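Local coordinates for protein carboxyl esterase NP (Bacillus subtilis, PDB 4CCW) that hydrolyses carboxylic esters to an alcohol and a carboxylate, as a carboxylesterase of the alpha/beta hydrolase fold, also called naproxen esterase, at residues Phe181-Trp184 with Asp188-Val191; His273-Ser276 with Tyr282-Glu285; Gln19-Ser24 with Ala85-Gly90. All coordinates share one frame; numbering follows the deposited sequence.

Contact 1: Phe181-Trp184 with Asp188-Val191; sequences FLNW and DQNV
Gln189 folds its side chain back over helix 177-185 and meets Leu182 and Asn183 with its amide. NE2 of Gln189 donates to OD1 of Asn183 along a roughly straight path. Gln189 NE2 and Asn183 OD1 are modelled 2.4 Å apart, too short for an ordinary amide pair, so the length and fine geometry of this bond are doubtful. The two amide planes are turned 65° against each other. The other end of the same amide lies on leucine: Gln189 OE1 is 3.4 Å from Leu182 CD1, while Gln189 CD rests 3.6 Å from Leu182 CB, the leucine running across the glutamine chain. This reach depends on the first torsion of Gln189, where CG sits between the backbone N and the carbonyl carbon (chi1 64°). Behind it, Asp188 forms an Asx turn: its OD1 takes the backbone N of Asn190 at 3.2 Å, leading into the 3-10 segment 189-191. Leu182 also touches Leu192, and the ring of Trp184 stacks with that of Tyr168 on helix 163-171. Phe181, one residue ahead of Leu182, belongs to the ligand pocket. The contact thus folds the chain back on the end of a helix in the insertion between strands 146-152 and 236-241, the place of the cap domain in alpha/beta hydrolases.

Contact 2: His273-Ser276 with Tyr282-Glu285; sequences HVLS and YVNE
Leu275 and Val283 meet as two branched apolar side chains set crosswise. The close part is small: Val283 CG2 lies 3.7 Å from Leu275 CD1 and 3.6 Å from Leu275 O, so one methyl packs against both the side chain and the backbone carbonyl of the same residue. The other methyl of Val283, CG1, stands off at 4.2 Å from the CA of Ser276. With CG1 anti to the backbone N (chi1 172°), the valine spreads both branches over the start of helix 275-278. No hydrogen bond joins the two segments, and all three touching residues are buried. Elsewhere on helix 280-291 the setting is quite different. Glu285 is exposed there and forms a salt bridge with Arg289, and Tyr282, partly exposed, turns elsewhere to bond Glu266 through its hydroxyl. Ahead of Leu275, Val274 is the centre of an inverse gamma turn, closed by a weak bond from Leu275 N to His273 O at 3.0 Å, and is also the N-cap of the short helix. That turn carries His273, probably the proton acceptor of the active site, whose ND1 is bonded to Glu244, consistent with the His-acid pair of a Ser-His-Glu catalytic triad. Asn284 ties helix 280-291 to helix 74-80 and the loop before it, through Asp76, Asn73 and the carbonyl of Pro72; Glu266 links it to strand 263-268, while His273 and Val274, at the start of 273-276, touch Met185 of helix 177-185.

Contact 3: Gln19-Ser24 with Ala85-Gly90; sequences QTYNES and AVDIIG
Tyr21 on helix 12-24 and Asp87, just beyond strand 82-86, face each other with their CA atoms 11.5 Å apart, a gap too wide for the backbones to meet and bridged by two side chains reaching toward each other. The phenol OH of Tyr21 donates to OD2 of Asp87 at 2.7 Å. It arrives on the syn side of that oxygen, 26° out of the carboxylate plane, and the tyrosine ring stands almost perpendicular to that plane (84°). Asp87 OD2 also lies 3.3 Å from Tyr21 CE2, approaching the ring obliquely. The tyrosine gets its reach from a first torsion that sets CG anti to the backbone N (chi1 -174°), sending the ring straight out from the helix. On an exposed side of that helix, Gln19 NE2 reaches Glu23 OE2 at 2.9 Å, one turn on, in a bond that is nearly linear. Around the pair, the Tyr21 ring meets that of His45 with planes at about 90°, while the backbone of Asp87 pairs with that of the same histidine on strand 42-49. The carboxylate has further partners: its OD1 is bonded to Ser67 OG, and its OD2 also takes the backbone N of Lys94. A phenylalanine here would probably leave Asp87 OD2, in a buried setting, without its phenol donor and weaken the tie to helix 12-24. At least three hydrogen bonds thus hold a buried carboxylate, an arrangement that is likely to favour its ionised form and that pins the N-terminal helix to the end of an interior strand of the sheet.

In the fold
Contacts 1 and 2 each lend a residue to the pocket that holds the bound (2-hydroxyethoxy)acetic acid; contact 3 lies apart from it. The first two are the nearer pair, with centres 15 Å apart and nearest atoms about 6 Å apart: Phe181 comes from the cap side and His273 from the catalytic side. Both touch the ligand, and Ser129, probably the nucleophile of the GxSxG elbow, lines the same pocket. The side chain of Leu182 lies about 9 Å from that of His273. Contact 3 has its centre 20 Å from each of the others, and the side chain of Asp87 is about 13 Å from the ligand. It joins segments 61 residues apart, whereas the other two are local.

Contact 1: Phe181-Trp184 with Asp188-Val191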
loop_
_atom_site.group_PDB
_atom_site.type_symbol
_atom_site.label_atom_id
_atom_site.label_comp_id
_atom_site.label_asym_id
_atom_site.label_seq_id
_atom_site.Cartn_x
_atom_site.Cartn_y
_atom_site.Cartn_z
ATOM N N PHE A 181 13.116 10.984 -8.129
ATOM C CA PHE A 181 11.824 10.327 -7.937
ATOM C C PHE A 181 10.916 11.149 -7.014
ATOM O O PHE A 181 9.770 11.451 -7.361
ATOM C CB PHE A 181 12.050 8.918 -7.383
ATOM C CG PHE A 181 10.789 8.126 -7.151
ATOM C CD1 PHE A 181 10.270 7.312 -8.154
ATOM C CD2 PHE A 181 10.167 8.137 -5.906
ATOM C CE1 PHE A 181 9.122 6.563 -7.940
ATOM C CE2 PHE A 181 9.025 7.385 -5.682
ATOM C CZ PHE A 181 8.504 6.597 -6.698
ATOM N N LEU A 182 11.446 11.545 -5.860
ATOM C CA LEU A 182 10.638 12.246 -4.854
ATOM C C LEU A 182 10.196 13.657 -5.276
ATOM O O LEU A 182 9.058 14.061 -5.020
ATOM C CB LEU A 182 11.350 12.242 -3.494
ATOM C CG LEU A 182 11.407 10.870 -2.801
ATOM C CD1 LEU A 182 12.245 10.945 -1.530
ATOM C CD2 LEU A 182 10.017 10.301 -2.510
ATOM N N ASN A 183 11.079 14.380 -5.955
ATOM C CA ASN A 183 10.760 15.715 -6.450
ATOM C C ASN A 183 9.709 15.667 -7.555
ATOM O O ASN A 183 8.883 16.575 -7.688
ATOM C CB ASN A 183 12.026 16.427 -6.925
ATOM C CG ASN A 183 12.993 16.732 -5.784
ATOM O OD1 ASN A 183 12.674 16.531 -4.609
ATOM N ND2 ASN A 183 14.182 17.218 -6.127
ATOM N N TRP A 184 9.750 14.596 -8.341
ATOM C CA TRP A 184 8.750 14.346 -9.363
ATOM C C TRP A 184 7.418 14.009 -8.755
ATOM O O TRP A 184 6.405 14.583 -9.144
ATOM C CB TRP A 184 9.225 13.225 -10.273
ATOM C CG TRP A 184 8.195 12.682 -11.236
ATOM C CD1 TRP A 184 7.645 13.319 -12.352
ATOM C CD2 TRP A 184 7.591 11.339 -11.225
ATOM N NE1 TRP A 184 6.771 12.484 -13.007
ATOM C CE2 TRP A 184 6.684 11.287 -12.380
ATOM C CE3 TRP A 184 7.700 10.215 -10.398
ATOM C CZ2 TRP A 184 5.938 10.154 -12.681
ATOM C CZ3 TRP A 184 6.931 9.083 -10.709
ATOM C CH2 TRP A 184 6.078 9.051 -11.824
ATOM N N ASP A 188 6.121 18.897 -2.512
ATOM C CA ASP A 188 7.035 19.161 -1.406
ATOM C C ASP A 188 7.377 17.862 -0.681
ATOM O O ASP A 188 6.629 17.416 0.189
ATOM C CB ASP A 188 6.423 20.174 -0.438
ATOM C CG ASP A 188 7.414 20.653 0.622
ATOM O OD1 ASP A 188 8.621 20.337 0.525
ATOM O OD2 ASP A 188 6.978 21.344 1.557
ATOM N N GLN A 189 8.511 17.263 -1.036
ATOM C CA GLN A 189 8.930 16.003 -0.413
ATOM C C GLN A 189 9.338 16.173 1.053
ATOM O O GLN A 189 9.541 15.187 1.763
ATOM C CB GLN A 189 10.019 15.278 -1.232
ATOM C CG GLN A 189 11.354 15.999 -1.377
ATOM C CD GLN A 189 12.513 15.039 -1.592
ATOM O OE1 GLN A 189 12.835 14.226 -0.721
ATOM N NE2 GLN A 189 13.153 15.133 -2.746
ATOM N N ASN A 190 9.430 17.427 1.500
ATOM C CA ASN A 190 9.704 17.746 2.903
ATOM C C ASN A 190 8.558 17.421 3.864
ATOM O O ASN A 190 8.721 17.524 5.084
ATOM C CB ASN A 190 10.122 19.211 3.054
ATOM C CG ASN A 190 11.474 19.499 2.431
ATOM O OD1 ASN A 190 11.564 20.158 1.396
ATOM N ND2 ASN A 190 12.534 18.998 3.056
ATOM N N VAL A 191 7.400 17.032 3.324
ATOM C CA VAL A 191 6.317 16.522 4.166
ATOM C C VAL A 191 6.689 15.143 4.722
ATOM O O VAL A 191 6.204 14.754 5.775
ATOM C CB VAL A 191 4.934 16.482 3.464
ATOM C CG1 VAL A 191 4.551 17.854 2.918
ATOM C CG2 VAL A 191 4.901 15.431 2.370
#

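Contact 2: His273-Ser276 with Tyr282-Glu285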
loop_
_atom_site.group_PDB
_atom_site.type_symbol
_atom_site.label_atom_id
_atom_site.label_comp_id
_atom_site.label_asym_id
_atom_site.label_seq_id
_atom_site.Cartn_x
_atom_site.Cartn_y
_atom_site.Cartn_z
ATOM N N HIS A 273 0.276 11.807 -5.364
ATOM C CA HIS A 273 0.269 10.367 -5.186
ATOM C C HIS A 273 0.238 9.931 -3.737
ATOM O O HIS A 273 -0.568 9.087 -3.353
ATOM C CB HIS A 273 1.483 9.771 -5.902
ATOM C CG HIS A 273 1.454 8.273 -6.014
ATOM N ND1 HIS A 273 0.465 7.603 -6.646
ATOM C CD2 HIS A 273 2.346 7.306 -5.548
ATOM C CE1 HIS A 273 0.717 6.280 -6.578
ATOM N NE2 HIS A 273 1.867 6.106 -5.914
ATOM N N VAL A 274 1.129 10.470 -2.922
ATOM C CA VAL A 274 1.255 9.988 -1.547
ATOM C C VAL A 274 0.350 10.833 -0.649
ATOM O O VAL A 274 0.785 11.484 0.320
ATOM C CB VAL A 274 2.733 9.960 -1.092
ATOM C CG1 VAL A 274 2.884 9.081 0.146
ATOM C CG2 VAL A 274 3.614 9.409 -2.212
ATOM N N LEU A 275 -0.937 10.820 -0.986
ATOM C CA LEU A 275 -1.889 11.751 -0.402
ATOM C C LEU A 275 -2.130 11.569 1.108
ATOM O O LEU A 275 -2.459 12.525 1.813
ATOM C CB LEU A 275 -3.198 11.749 -1.218
ATOM C CG LEU A 275 -3.972 10.462 -1.477
ATOM C CD1 LEU A 275 -4.808 10.105 -0.261
ATOM C CD2 LEU A 275 -4.901 10.633 -2.675
ATOM N N SER A 276 -1.936 10.346 1.594
ATOM C CA SER A 276 -2.041 10.036 3.024
ATOM C C SER A 276 -0.981 10.762 3.873
ATOM O O SER A 276 -1.196 11.023 5.067
ATOM C CB SER A 276 -1.941 8.516 3.232
ATOM O OG SER A 276 -0.708 8.012 2.735
ATOM N N TYR A 282 -7.065 15.695 6.428
ATOM C CA TYR A 282 -8.237 15.493 5.582
ATOM C C TYR A 282 -8.459 14.019 5.318
ATOM O O TYR A 282 -9.572 13.522 5.445
ATOM C CB TYR A 282 -8.130 16.226 4.235
ATOM C CG TYR A 282 -9.365 15.995 3.389
ATOM C CD1 TYR A 282 -10.568 16.625 3.706
ATOM C CD2 TYR A 282 -9.348 15.105 2.309
ATOM C CE1 TYR A 282 -11.715 16.400 2.962
ATOM C CE2 TYR A 282 -10.492 14.871 1.558
ATOM C CZ TYR A 282 -11.665 15.520 1.884
ATOM O OH TYR A 282 -12.799 15.284 1.144
ATOM N N VAL A 283 -7.390 13.331 4.923
ATOM C CA VAL A 283 -7.491 11.922 4.524
ATOM C C VAL A 283 -7.931 11.033 5.691
ATOM O O VAL A 283 -8.797 10.151 5.525
ATOM C CB VAL A 283 -6.180 11.437 3.887
ATOM C CG1 VAL A 283 -6.218 9.933 3.654
ATOM C CG2 VAL A 283 -5.954 12.170 2.568
ATOM N N ASN A 284 -7.356 11.281 6.867
ATOM C CA ASN A 284 -7.741 10.557 8.076
ATOM C C ASN A 284 -9.247 10.605 8.333
ATOM O O ASN A 284 -9.865 9.564 8.482
ATOM C CB ASN A 284 -7.009 11.095 9.313
ATOM C CG ASN A 284 -5.530 10.754 9.312
ATOM O OD1 ASN A 284 -5.046 10.049 8.431
ATOM N ND2 ASN A 284 -4.805 11.263 10.308
ATOM N N GLU A 285 -9.815 11.815 8.380
ATOM C CA GLU A 285 -11.254 12.010 8.645
ATOM C C GLU A 285 -12.124 11.441 7.528
ATOM O O GLU A 285 -13.177 10.840 7.791
ATOM C CB GLU A 285 -11.586 13.499 8.840
ATOM C CG GLU A 285 -13.044 13.789 9.203
ATOM C CD GLU A 285 -14.014 13.787 8.017
ATOM O OE1 GLU A 285 -13.593 14.026 6.869
ATOM O OE2 GLU A 285 -15.229 13.564 8.242
#

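Contact 3: Gln19-Ser24 with Ala85-Gly90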
loop_
_atom_site.group_PDB
_atom_site.type_symbol
_atom_site.label_atom_id
_atom_site.label_comp_id
_atom_site.label_asym_id
_atom_site.label_seq_id
_atom_site.Cartn_x
_atom_site.Cartn_y
_atom_site.Cartn_z
ATOM N N GLN A 19 17.636 -1.881 10.116
ATOM C CA GLN A 19 17.876 -0.856 11.127
ATOM C C GLN A 19 17.069 0.425 10.851
ATOM O O GLN A 19 16.450 0.981 11.765
ATOM C CB GLN A 19 19.376 -0.541 11.237
ATOM C CG GLN A 19 19.729 0.474 12.317
ATOM C CD GLN A 19 19.258 0.060 13.706
ATOM O OE1 GLN A 19 19.173 -1.127 14.024
ATOM N NE2 GLN A 19 18.955 1.047 14.545
ATOM N N THR A 20 17.078 0.886 9.602
ATOM C CA THR A 20 16.317 2.086 9.221
ATOM C C THR A 20 14.806 1.896 9.381
ATOM O O THR A 20 14.091 2.834 9.726
ATOM C CB THR A 20 16.631 2.586 7.779
ATOM O OG1 THR A 20 16.257 1.592 6.810
ATOM C CG2 THR A 20 18.114 2.968 7.623
ATOM N N TYR A 21 14.333 0.682 9.112
ATOM C CA TYR A 21 12.918 0.329 9.277
ATOM C C TYR A 21 12.541 0.482 10.751
ATOM O O TYR A 21 11.506 1.080 11.083
ATOM C CB TYR A 21 12.706 -1.114 8.803
ATOM C CG TYR A 21 11.273 -1.596 8.764
ATOM C CD1 TYR A 21 10.531 -1.760 9.941
ATOM C CD2 TYR A 21 10.680 -1.936 7.556
ATOM C CE1 TYR A 21 9.220 -2.223 9.895
ATOM C CE2 TYR A 21 9.383 -2.403 7.498
ATOM C CZ TYR A 21 8.658 -2.540 8.667
ATOM O OH TYR A 21 7.373 -2.996 8.590
ATOM N N ASN A 22 13.388 -0.040 11.631
ATOM C CA ASN A 22 13.162 0.043 13.071
ATOM C C ASN A 22 13.174 1.485 13.565
ATOM O O ASN A 22 12.391 1.852 14.439
ATOM C CB ASN A 22 14.190 -0.809 13.828
ATOM C CG ASN A 22 13.965 -2.300 13.627
ATOM O OD1 ASN A 22 12.911 -2.720 13.143
ATOM N ND2 ASN A 22 14.953 -3.103 13.981
ATOM N N GLU A 23 14.052 2.300 12.986
ATOM C CA GLU A 23 14.124 3.710 13.349
ATOM C C GLU A 23 12.894 4.500 12.890
ATOM O O GLU A 23 12.438 5.396 13.593
ATOM C CB GLU A 23 15.431 4.331 12.863
ATOM C CG GLU A 23 16.623 3.734 13.598
ATOM C CD GLU A 23 17.941 4.393 13.271
ATOM O OE1 GLU A 23 17.943 5.442 12.600
ATOM O OE2 GLU A 23 18.986 3.856 13.695
ATOM N N SER A 24 12.348 4.148 11.726
ATOM C CA SER A 24 11.080 4.739 11.266
ATOM C C SER A 24 9.898 4.397 12.179
ATOM O O SER A 24 8.960 5.180 12.293
ATOM C CB SER A 24 10.756 4.309 9.842
ATOM O OG SER A 24 11.622 4.924 8.906
ATOM N N ALA A 85 -1.080 -3.196 10.038
ATOM C CA ALA A 85 -0.297 -2.746 8.883
ATOM C C ALA A 85 0.582 -3.876 8.370
ATOM O O ALA A 85 1.547 -4.280 9.022
ATOM C CB ALA A 85 0.535 -1.519 9.238
ATOM N N VAL A 86 0.240 -4.381 7.193
ATOM C CA VAL A 86 0.846 -5.598 6.640
ATOM C C VAL A 86 1.898 -5.267 5.575
ATOM O O VAL A 86 1.597 -4.549 4.610
ATOM C CB VAL A 86 -0.240 -6.477 5.999
ATOM C CG1 VAL A 86 0.383 -7.700 5.340
ATOM C CG2 VAL A 86 -1.287 -6.876 7.044
ATOM N N ASP A 87 3.112 -5.801 5.730
ATOM C CA ASP A 87 4.156 -5.617 4.713
ATOM C C ASP A 87 3.886 -6.555 3.543
ATOM O O ASP A 87 3.840 -7.772 3.721
ATOM C CB ASP A 87 5.563 -5.864 5.270
ATOM C CG ASP A 87 6.166 -4.651 5.964
ATOM O OD1 ASP A 87 5.601 -3.544 5.900
ATOM O OD2 ASP A 87 7.234 -4.809 6.598
ATOM N N ILE A 88 3.678 -5.980 2.357
ATOM C CA ILE A 88 3.346 -6.751 1.153
ATOM C C ILE A 88 4.475 -7.699 0.772
ATOM O O ILE A 88 5.634 -7.291 0.597
ATOM C CB ILE A 88 2.961 -5.837 -0.040
ATOM C CG1 ILE A 88 1.712 -5.018 0.298
ATOM C CG2 ILE A 88 2.739 -6.649 -1.310
ATOM C CD1 ILE A 88 1.517 -3.831 -0.629
ATOM N N ILE A 89 4.118 -8.971 0.638
ATOM C CA ILE A 89 5.074 -10.010 0.316
ATOM C C ILE A 89 5.737 -9.766 -1.036
ATOM O O ILE A 89 5.058 -9.483 -2.025
ATOM C CB ILE A 89 4.417 -11.412 0.386
ATOM C CG1 ILE A 89 5.480 -12.507 0.478
ATOM C CG2 ILE A 89 3.461 -11.635 -0.782
ATOM C CD1 ILE A 89 5.901 -12.824 1.894
ATOM N N GLY A 90 7.067 -9.863 -1.060
ATOM C CA GLY A 90 7.866 -9.628 -2.265
ATOM C C GLY A 90 8.354 -8.196 -2.475
ATOM O O GLY A 90 9.258 -7.962 -3.281
#